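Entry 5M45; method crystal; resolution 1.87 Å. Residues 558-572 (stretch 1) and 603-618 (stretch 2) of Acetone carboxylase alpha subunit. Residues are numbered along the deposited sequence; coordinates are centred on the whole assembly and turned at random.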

# COMPACT_ATOMS: atom_id res chain seq x y z
N TYR A 558 -16.24 -17.83 -21.73
CA TYR A 558 -17.55 -17.41 -21.28
C TYR A 558 -17.70 -17.65 -19.77
O TYR A 558 -16.88 -18.32 -19.15
N ARG A 559 -18.75 -17.04 -19.21
CA ARG A 559 -19.11 -17.09 -17.79
C ARG A 559 -20.37 -17.93 -17.57
O ARG A 559 -21.35 -17.77 -18.32
N PHE A 560 -20.34 -18.79 -16.55
CA PHE A 560 -21.54 -19.37 -15.92
C PHE A 560 -21.46 -19.26 -14.40
O PHE A 560 -20.52 -19.76 -13.80
N ALA A 561 -22.47 -18.61 -13.82
CA ALA A 561 -22.68 -18.54 -12.38
C ALA A 561 -24.16 -18.59 -12.06
O ALA A 561 -24.99 -18.14 -12.87
N ALA A 562 -24.50 -19.12 -10.89
CA ALA A 562 -25.91 -19.22 -10.46
C ALA A 562 -26.10 -18.86 -8.98
O ALA A 562 -25.43 -19.40 -8.12
N HIS A 563 -27.03 -17.93 -8.71
CA HIS A 563 -27.39 -17.47 -7.36
C HIS A 563 -28.80 -17.92 -6.98
O HIS A 563 -29.61 -18.21 -7.86
N LYS A 564 -29.08 -17.98 -5.68
CA LYS A 564 -30.39 -18.39 -5.15
C LYS A 564 -30.89 -19.67 -5.82
O LYS A 564 -32.02 -19.73 -6.31
N THR A 565 -30.01 -20.66 -5.82
CA THR A 565 -30.21 -21.91 -6.57
C THR A 565 -31.30 -22.83 -6.01
O THR A 565 -31.83 -23.68 -6.76
N ASN A 566 -31.59 -22.69 -4.71
CA ASN A 566 -32.46 -23.62 -3.97
C ASN A 566 -31.86 -25.04 -3.87
O ASN A 566 -32.58 -26.01 -3.62
N LEU A 567 -30.54 -25.17 -4.02
CA LEU A 567 -29.92 -26.52 -4.04
C LEU A 567 -30.04 -27.27 -2.71
O LEU A 567 -30.08 -28.48 -2.73
N LYS A 568 -30.10 -26.57 -1.57
CA LYS A 568 -30.28 -27.29 -0.29
C LYS A 568 -31.54 -28.19 -0.34
O LYS A 568 -31.49 -29.36 -0.00
N GLU A 569 -32.65 -27.62 -0.79
CA GLU A 569 -33.93 -28.34 -0.90
C GLU A 569 -33.91 -29.36 -2.05
O GLU A 569 -34.46 -30.47 -1.89
N LEU A 570 -33.28 -29.03 -3.18
CA LEU A 570 -33.17 -29.96 -4.30
C LEU A 570 -32.34 -31.20 -3.94
O LEU A 570 -32.71 -32.32 -4.29
N ILE A 571 -31.24 -31.00 -3.21
CA ILE A 571 -30.43 -32.11 -2.71
C ILE A 571 -31.27 -33.00 -1.77
O ILE A 571 -31.33 -34.21 -1.96
N ALA A 572 -31.91 -32.38 -0.78
CA ALA A 572 -32.71 -33.10 0.21
C ALA A 572 -33.91 -33.85 -0.38
O ALA A 572 -34.25 -34.90 0.11
N LYS A 603 -20.99 -13.83 -22.42
CA LYS A 603 -19.59 -13.63 -22.83
C LYS A 603 -18.71 -12.78 -21.90
O LYS A 603 -17.54 -12.54 -22.21
N GLN A 604 -19.21 -12.36 -20.75
CA GLN A 604 -18.48 -11.43 -19.90
C GLN A 604 -17.47 -12.18 -19.01
O GLN A 604 -17.75 -12.54 -17.87
N ALA A 605 -16.29 -12.43 -19.57
CA ALA A 605 -15.28 -13.27 -18.92
C ALA A 605 -14.38 -12.52 -17.93
O ALA A 605 -13.49 -13.12 -17.32
N ILE A 606 -14.61 -11.22 -17.79
CA ILE A 606 -13.98 -10.34 -16.79
C ILE A 606 -15.06 -9.65 -15.97
O ILE A 606 -15.96 -9.01 -16.52
N THR A 607 -14.97 -9.79 -14.65
CA THR A 607 -15.87 -9.12 -13.72
C THR A 607 -15.11 -8.62 -12.48
O THR A 607 -13.98 -9.03 -12.24
N THR A 608 -15.75 -7.73 -11.72
CA THR A 608 -15.31 -7.38 -10.37
C THR A 608 -16.15 -8.16 -9.37
O THR A 608 -17.20 -8.73 -9.73
N GLU A 609 -15.73 -8.15 -8.12
CA GLU A 609 -16.32 -8.99 -7.07
C GLU A 609 -17.86 -8.82 -6.93
O GLU A 609 -18.38 -7.70 -7.00
N GLU A 610 -18.54 -9.96 -6.77
CA GLU A 610 -20.00 -10.02 -6.59
C GLU A 610 -20.31 -10.97 -5.42
O GLU A 610 -19.61 -11.97 -5.22
N MET A 611 -21.35 -10.65 -4.64
CA MET A 611 -21.77 -11.47 -3.48
C MET A 611 -22.18 -12.90 -3.94
O MET A 611 -22.94 -13.04 -4.90
N PHE A 612 -21.63 -13.91 -3.27
CA PHE A 612 -22.08 -15.30 -3.41
C PHE A 612 -22.39 -15.85 -1.99
O PHE A 612 -21.75 -15.46 -0.97
N SER A 613 -23.31 -16.81 -1.93
CA SER A 613 -23.65 -17.53 -0.70
C SER A 613 -23.53 -19.03 -0.87
O SER A 613 -23.56 -19.53 -1.99
N ASP A 614 -23.52 -19.74 0.26
CA ASP A 614 -23.55 -21.20 0.25
C ASP A 614 -24.69 -21.71 -0.65
O ASP A 614 -25.80 -21.15 -0.65
N TYR A 615 -24.35 -22.75 -1.43
CA TYR A 615 -25.20 -23.42 -2.43
C TYR A 615 -25.26 -22.72 -3.83
O TYR A 615 -25.85 -23.26 -4.75
N ASP A 616 -24.63 -21.56 -3.97
CA ASP A 616 -24.42 -20.92 -5.29
C ASP A 616 -23.36 -21.68 -6.11
O ASP A 616 -22.51 -22.42 -5.53
N LEU A 617 -23.41 -21.51 -7.44
CA LEU A 617 -22.53 -22.23 -8.37
C LEU A 617 -21.64 -21.30 -9.17
O LEU A 617 -22.04 -20.20 -9.51
N TYR A 618 -20.43 -21.78 -9.47
CA TYR A 618 -19.42 -21.06 -10.28
C TYR A 618 -18.74 -22.09 -11.19
O TYR A 618 -18.25 -23.12 -10.69

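Three residues cover the most surface in this contact: Tyr 615, then Arg 559 and His 563. The backbone sets the frame. Ala 562 and Leu 617 form an antiparallel hydrogen-bonded pair, with N of Ala 562 to O of Leu 617 and N of Leu 617 to O of Ala 562 both at 3.0 Å, and the neighbouring pair is Ala 561 with Tyr 618.

Tyr 615 sits in the type II turn from Ser 613 to Asp 616, with a positive phi of 82°. Its CA-to-CB bond points toward stretch 1, and chi1 of -61° (m) lays the ring against the start of the helix. Lys 568 is draped over one face: its CB lies 3.8 Å from the ring centroid, 15° off the normal, a CH-pi contact that uses the aliphatic part of an exposed lysine. At the ring edge, CD1 of Ile 571 (m, t) comes to 4.1 Å from CE1 of Tyr 615. CB of Leu 567 also packs 4.1 Å from CD1 of Tyr 615. The backbone of the same tyrosine is used too. OG1 of Thr 565 (p) donates to O of Tyr 615 at 2.7 Å and accepts from N of Leu 567 at 3.2 Å, so one hydroxyl ties the turn to the first residue of the helix.

His 563 shows a different rule: CA-to-CB points away overall, but chi1 of -60° (m) and chi2 of -67° bring the ring back. Both nitrogens donate, ND1 to OD2 of Asp 616 at 2.9 Å and NE2 to OE1 of Glu 610 at 2.8 Å, each at 172°, so the imidazole is held in its own plane between two carboxylates and carries a proton on each nitrogen. Its edge also meets the face of Phe 612 (m), with centroids 4.4 Å apart and planes at 65°. Asp 616 (m) does further work: OD2 accepts from N of Ser 613 at 3.0 Å, bracing the turn from within, and OD1 takes a weak bond from N of Lys 564 at 3.2 Å. Water 2 accepts from N of Lys 564 at 3.3 Å and donates to OD2 of Asp 616 at 3.0 Å.

The CA-to-CB bond of Arg 559 points toward stretch 2, and its side chain runs t, t, p. Gln 604 and Thr 607 lie over one face of its guanidinium, with NH1 of Arg 559 3.5 Å from CG2 of Thr 607. Arg 559 is linked to Glu 610 (t, t) by water 1, which accepts from NH1 of Arg 559 at 3.1 Å and donates to OE1 of Glu 610 at 2.9 Å; that same OE1 receives the histidine.

Between these anchors the filling is apolar. Leu 617 (m, t) shares a sheet face with Ala 562, and CB of Leu 617 lies 4.2 Å from CB of Ala 562. CD2 of Leu 617 meets CD1 of Leu 567 (m, t) at 3.9 Å. On the face of Ala 561 and Tyr 618, CB of Ala 561 rests 4.0 Å from CZ of Phe 612.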

# COMPACT_ATOMS: atom_id res chain seq x y z
CB TYR A 558 -18.68 -18.10 -22.08
CG TYR A 558 -18.86 -19.59 -21.76
CD1 TYR A 558 -18.09 -20.56 -22.38
CD2 TYR A 558 -19.79 -20.02 -20.82
CE1 TYR A 558 -18.24 -21.92 -22.09
CE2 TYR A 558 -19.95 -21.39 -20.51
CZ TYR A 558 -19.18 -22.33 -21.13
OH TYR A 558 -19.33 -23.70 -20.82
CB ARG A 559 -19.40 -15.64 -17.30
CG ARG A 559 -20.07 -15.52 -15.96
CD ARG A 559 -20.12 -14.10 -15.40
NE ARG A 559 -20.97 -13.14 -16.13
CZ ARG A 559 -21.43 -12.00 -15.60
NH1 ARG A 559 -21.21 -11.67 -14.33
NH2 ARG A 559 -22.15 -11.18 -16.34
CB PHE A 560 -21.74 -20.86 -16.26
CG PHE A 560 -22.94 -21.48 -15.58
CD1 PHE A 560 -24.20 -21.42 -16.16
CD2 PHE A 560 -22.80 -22.16 -14.34
CE1 PHE A 560 -25.31 -21.99 -15.50
CE2 PHE A 560 -23.90 -22.73 -13.71
CZ PHE A 560 -25.16 -22.63 -14.29
CB ALA A 561 -22.07 -17.27 -11.81
CB ALA A 562 -26.46 -20.63 -10.76
CB HIS A 563 -27.31 -15.95 -7.27
CG HIS A 563 -25.95 -15.39 -7.57
ND1 HIS A 563 -24.87 -15.61 -6.75
CD2 HIS A 563 -25.50 -14.63 -8.59
CE1 HIS A 563 -23.80 -15.02 -7.25
NE2 HIS A 563 -24.16 -14.39 -8.36
CB LYS A 564 -31.41 -17.28 -5.36
CG LYS A 564 -31.03 -15.94 -4.76
CD LYS A 564 -31.78 -14.83 -5.50
CE LYS A 564 -32.10 -13.62 -4.61
NZ LYS A 564 -31.07 -13.30 -3.58
CB THR A 565 -28.91 -22.74 -6.60
OG1 THR A 565 -28.53 -23.08 -5.26
CG2 THR A 565 -27.78 -21.96 -7.28
CB ASN A 566 -33.87 -23.65 -4.58
CG ASN A 566 -34.93 -24.20 -3.61
OD1 ASN A 566 -34.90 -23.96 -2.41
ND2 ASN A 566 -35.88 -24.95 -4.17
CB LEU A 567 -28.46 -26.49 -4.53
CG LEU A 567 -28.33 -26.55 -6.06
CD1 LEU A 567 -26.91 -26.13 -6.50
CD2 LEU A 567 -28.67 -27.96 -6.58
CB LYS A 568 -30.35 -26.33 0.89
CG LYS A 568 -30.40 -27.05 2.21
CD LYS A 568 -30.40 -26.11 3.40
CE LYS A 568 -30.75 -26.92 4.62
NZ LYS A 568 -29.87 -26.61 5.77
CB GLU A 569 -35.08 -27.34 -1.07
CG GLU A 569 -36.49 -27.89 -0.94
CD GLU A 569 -36.61 -28.85 0.28
OE1 GLU A 569 -36.81 -30.11 0.05
OE2 GLU A 569 -36.45 -28.37 1.46
CB LEU A 570 -32.64 -29.27 -5.56
CG LEU A 570 -33.49 -28.15 -6.16
CD1 LEU A 570 -32.70 -27.36 -7.17
CD2 LEU A 570 -34.77 -28.66 -6.81
CB ILE A 571 -29.15 -31.58 -2.02
CG1 ILE A 571 -28.17 -31.01 -3.07
CG2 ILE A 571 -28.48 -32.66 -1.20
CD1 ILE A 571 -27.17 -30.03 -2.48
CB ALA A 572 -33.18 -32.13 1.31
CB LYS A 603 -19.52 -13.03 -24.24
CG LYS A 603 -20.01 -13.94 -25.38
CD LYS A 603 -19.11 -15.14 -25.62
CE LYS A 603 -17.66 -14.79 -26.04
NZ LYS A 603 -16.85 -16.01 -26.34
CB GLN A 604 -19.49 -10.57 -19.09
CG GLN A 604 -18.88 -9.38 -18.37
CD GLN A 604 -18.19 -8.42 -19.31
OE1 GLN A 604 -18.61 -8.25 -20.44
NE2 GLN A 604 -17.12 -7.79 -18.85
CB ALA A 605 -14.44 -13.98 -19.98
CB ILE A 606 -13.15 -9.20 -17.41
CG1 ILE A 606 -12.06 -9.76 -18.27
CG2 ILE A 606 -12.54 -8.33 -16.28
CD1 ILE A 606 -11.26 -8.69 -19.02
CB THR A 607 -17.04 -10.02 -13.25
OG1 THR A 607 -16.53 -11.13 -12.49
CG2 THR A 607 -17.89 -10.54 -14.41
CB THR A 608 -15.43 -5.86 -10.09
OG1 THR A 608 -16.77 -5.40 -10.32
CG2 THR A 608 -14.45 -5.11 -11.00
CB GLU A 609 -15.57 -8.87 -5.73
CG GLU A 609 -15.78 -7.63 -4.88
CD GLU A 609 -14.91 -7.60 -3.59
OE1 GLU A 609 -14.30 -6.53 -3.31
OE2 GLU A 609 -14.82 -8.61 -2.85
CB GLU A 610 -20.60 -10.48 -7.95
CG GLU A 610 -21.97 -11.10 -7.99
CD GLU A 610 -22.41 -11.39 -9.43
OE1 GLU A 610 -22.56 -12.59 -9.83
OE2 GLU A 610 -22.56 -10.40 -10.21
CB MET A 611 -22.91 -10.80 -2.71
CG MET A 611 -22.49 -9.51 -2.01
SD MET A 611 -23.84 -8.61 -1.27
CE MET A 611 -24.50 -7.80 -2.70
CB PHE A 612 -20.99 -16.22 -4.04
CG PHE A 612 -20.85 -16.14 -5.55
CD1 PHE A 612 -20.34 -14.98 -6.16
CD2 PHE A 612 -21.09 -17.25 -6.35
CE1 PHE A 612 -20.18 -14.92 -7.53
CE2 PHE A 612 -20.92 -17.19 -7.74
CZ PHE A 612 -20.48 -16.02 -8.33
CB SER A 613 -25.10 -17.28 -0.29
OG SER A 613 -25.37 -15.90 -0.27
CB ASP A 614 -23.69 -21.80 1.65
CG ASP A 614 -22.37 -21.89 2.43
OD1 ASP A 614 -21.35 -21.25 2.04
OD2 ASP A 614 -22.37 -22.60 3.49
CB TYR A 615 -26.61 -23.77 -1.90
CG TYR A 615 -26.60 -24.73 -0.72
CD1 TYR A 615 -26.55 -26.09 -0.91
CD2 TYR A 615 -26.73 -24.26 0.60
CE1 TYR A 615 -26.61 -26.99 0.14
CE2 TYR A 615 -26.78 -25.13 1.69
CZ TYR A 615 -26.72 -26.50 1.44
OH TYR A 615 -26.76 -27.42 2.47
CB ASP A 616 -24.03 -19.44 -5.15
CG ASP A 616 -25.16 -18.53 -4.65
OD1 ASP A 616 -26.32 -18.97 -4.47
OD2 ASP A 616 -24.87 -17.31 -4.45
CB LEU A 617 -23.36 -23.06 -9.36
CG LEU A 617 -24.23 -24.19 -8.80
CD1 LEU A 617 -25.03 -24.82 -9.94
CD2 LEU A 617 -23.41 -25.24 -8.06
CB TYR A 618 -18.40 -20.41 -9.32
CG TYR A 618 -17.26 -19.55 -9.91
CD1 TYR A 618 -16.23 -20.12 -10.68
CD2 TYR A 618 -17.19 -18.17 -9.65
CE1 TYR A 618 -15.20 -19.35 -11.19
CE2 TYR A 618 -16.16 -17.40 -10.16
CZ TYR A 618 -15.15 -17.99 -10.93
OH TYR A 618 -14.09 -17.24 -11.44
O HOH W 1 -20.61 -13.32 -11.80
O HOH W 2 -27.42 -16.14 -3.52